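Thioredoxin domain-containing protein (PDB 3HA9) is of unknown function but has a thioredoxin-like fold and probably acts as an oxidoreductase with antioxidant activity. Local coordinates at residues 45-50 and 73-78. Sequence-based numbering, arbitrary orientation.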
loop_
_atom_site.group_PDB
_atom_site.type_symbol
_atom_site.label_atom_id
_atom_site.label_comp_id
_atom_site.label_asym_id
_atom_site.label_seq_id
_atom_site.Cartn_x
_atom_site.Cartn_y
_atom_site.Cartn_z
ATOM N N MET A 45 0.010 4.426 5.112
ATOM C CA MET A 45 0.308 4.746 6.515
ATOM C C MET A 45 1.003 6.096 6.665
ATOM O O MET A 45 1.219 6.803 5.678
ATOM C CB MET A 45 1.093 3.596 7.186
ATOM C CG MET A 45 2.310 3.046 6.396
ATOM S SD MET A 45 3.726 4.170 6.229
ATOM C CE MET A 45 4.365 4.095 7.888
ATOM N N ALA A 46 1.310 6.452 7.908
ATOM C CA ALA A 46 2.074 7.662 8.240
ATOM C C ALA A 46 2.875 7.331 9.475
ATOM O O ALA A 46 2.432 6.521 10.308
ATOM C CB ALA A 46 1.121 8.845 8.510
ATOM N N ALA A 47 4.051 7.940 9.601
ATOM C CA ALA A 47 4.969 7.566 10.675
ATOM C C ALA A 47 4.433 7.921 12.060
ATOM O O ALA A 47 4.782 7.276 13.046
ATOM C CB ALA A 47 6.335 8.179 10.444
ATOM N N TRP A 48 3.567 8.927 12.128
ATOM C CA TRP A 48 2.951 9.344 13.401
ATOM C C TRP A 48 1.611 8.665 13.735
ATOM O O TRP A 48 1.036 8.885 14.799
ATOM C CB TRP A 48 2.745 10.863 13.371
ATOM C CG TRP A 48 1.847 11.300 12.270
ATOM C CD1 TRP A 48 2.217 11.605 10.993
ATOM C CD2 TRP A 48 0.434 11.508 12.337
ATOM N NE1 TRP A 48 1.120 11.958 10.254
ATOM C CE2 TRP A 48 0.012 11.921 11.054
ATOM C CE3 TRP A 48 -0.519 11.371 13.351
ATOM C CZ2 TRP A 48 -1.327 12.193 10.754
ATOM C CZ3 TRP A 48 -1.846 11.649 13.056
ATOM C CH2 TRP A 48 -2.237 12.065 11.769
ATOM N N CYS A 49 1.112 7.830 12.835
ATOM C CA CYS A 49 -0.198 7.197 12.994
ATOM C C CYS A 49 -0.191 6.287 14.236
ATOM O O CYS A 49 0.648 5.402 14.331
ATOM C CB CYS A 49 -0.537 6.427 11.695
ATOM S SG CYS A 49 -1.538 4.882 11.813
ATOM N N PRO A 50 -1.075 6.559 15.228
ATOM C CA PRO A 50 -1.063 5.762 16.447
ATOM C C PRO A 50 -1.261 4.266 16.218
ATOM O O PRO A 50 -0.519 3.456 16.801
ATOM C CB PRO A 50 -2.215 6.356 17.266
ATOM C CG PRO A 50 -2.245 7.798 16.846
ATOM C CD PRO A 50 -1.919 7.764 15.367
ATOM N N ALA A 73 5.095 -0.657 2.042
ATOM C CA ALA A 73 4.741 0.405 2.992
ATOM C C ALA A 73 4.669 1.706 2.234
ATOM O O ALA A 73 5.657 2.123 1.637
ATOM C CB ALA A 73 5.759 0.498 4.133
ATOM N N ILE A 74 3.491 2.337 2.241
ATOM C CA ILE A 74 3.258 3.537 1.430
ATOM C C ILE A 74 2.978 4.673 2.392
ATOM O O ILE A 74 1.886 4.743 2.948
ATOM C CB ILE A 74 2.070 3.391 0.450
ATOM C CG1 ILE A 74 2.325 2.257 -0.534
ATOM C CG2 ILE A 74 1.847 4.736 -0.310
ATOM C CD1 ILE A 74 1.107 1.862 -1.421
ATOM N N ASP A 75 3.959 5.555 2.584
ATOM C CA ASP A 75 3.761 6.694 3.476
ATOM C C ASP A 75 3.246 7.804 2.592
ATOM O O ASP A 75 3.976 8.290 1.718
ATOM C CB ASP A 75 5.091 7.091 4.147
ATOM C CG ASP A 75 4.930 8.201 5.188
ATOM O OD1 ASP A 75 3.946 8.963 5.127
ATOM O OD2 ASP A 75 5.806 8.305 6.082
ATOM N N PHE A 76 1.986 8.194 2.805
ATOM C CA PHE A 76 1.384 9.231 1.980
ATOM C C PHE A 76 1.337 10.569 2.693
ATOM O O PHE A 76 0.719 11.525 2.195
ATOM C CB PHE A 76 -0.006 8.794 1.437
ATOM C CG PHE A 76 -1.098 8.675 2.485
ATOM C CD1 PHE A 76 -1.948 9.756 2.765
ATOM C CD2 PHE A 76 -1.325 7.462 3.124
ATOM C CE1 PHE A 76 -2.997 9.632 3.685
ATOM C CE2 PHE A 76 -2.367 7.321 4.047
ATOM C CZ PHE A 76 -3.209 8.412 4.319
ATOM N N TRP A 77 1.996 10.658 3.856
ATOM C CA TRP A 77 1.948 11.892 4.632
ATOM C C TRP A 77 3.046 12.845 4.128
ATOM O O TRP A 77 4.033 13.122 4.807
ATOM C CB TRP A 77 2.031 11.599 6.142
ATOM C CG TRP A 77 1.486 12.751 6.947
ATOM C CD1 TRP A 77 2.203 13.716 7.580
ATOM C CD2 TRP A 77 0.110 13.072 7.140
ATOM N NE1 TRP A 77 1.354 14.612 8.192
ATOM C CE2 TRP A 77 0.062 14.233 7.939
ATOM C CE3 TRP A 77 -1.093 12.468 6.743
ATOM C CZ2 TRP A 77 -1.139 14.828 8.321
ATOM C CZ3 TRP A 77 -2.301 13.064 7.138
ATOM C CH2 TRP A 77 -2.302 14.232 7.923
ATOM N N THR A 78 2.852 13.319 2.897
ATOM C CA THR A 78 3.834 14.128 2.195
ATOM C C THR A 78 3.261 15.503 1.875
ATOM O O THR A 78 2.039 15.678 1.842
ATOM C CB THR A 78 4.199 13.484 0.829
ATOM O OG1 THR A 78 3.017 13.384 0.012
ATOM C CG2 THR A 78 4.813 12.101 1.023
#
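M45 O takes the backbone N-H of F76 at 3.3 Å, and the CA-H of D75 also points at it. A shorter bond, M45 N to I74 O at 2.9 Å, completes the parallel pairing of M45 with D75, where strands 39-45 and 69-75 run side by side in the central sheet. M45 and D75 project from the same face, toward helix 98-108; the methionine chain, bent at chi2 (68°), brings SD within 3.8 Å of D75 CB. D75 holds its CG anti to the backbone N (chi1 -175°), and its OD1 accepts from W77 N at 2.9 Å in an Asx turn that leads the chain out of the strand. Beyond it A46 CB packs against W77 CB at 3.7 Å. The two indoles then meet edge to face: W48 NE1 sits 3.2 Å above one face of W77, with the five-membered rings inclined at 71°, while W48 CZ2 lies 3.6 Å from W77 CZ2. W77 NE1 donates to P93 O. An alanine in place of W77 would probably leave the W48 edge without its aromatic face and P93 O without this donor. The A46-C49 turn carries W48 directly before C49, disulfide-bonded to C52 in a CxxC that fits the thioredoxin type. Backbone pairing ties the approach to this probable redox site to the end of the neighbouring strand, and the edge-to-face indole pair ties it to the loop that follows.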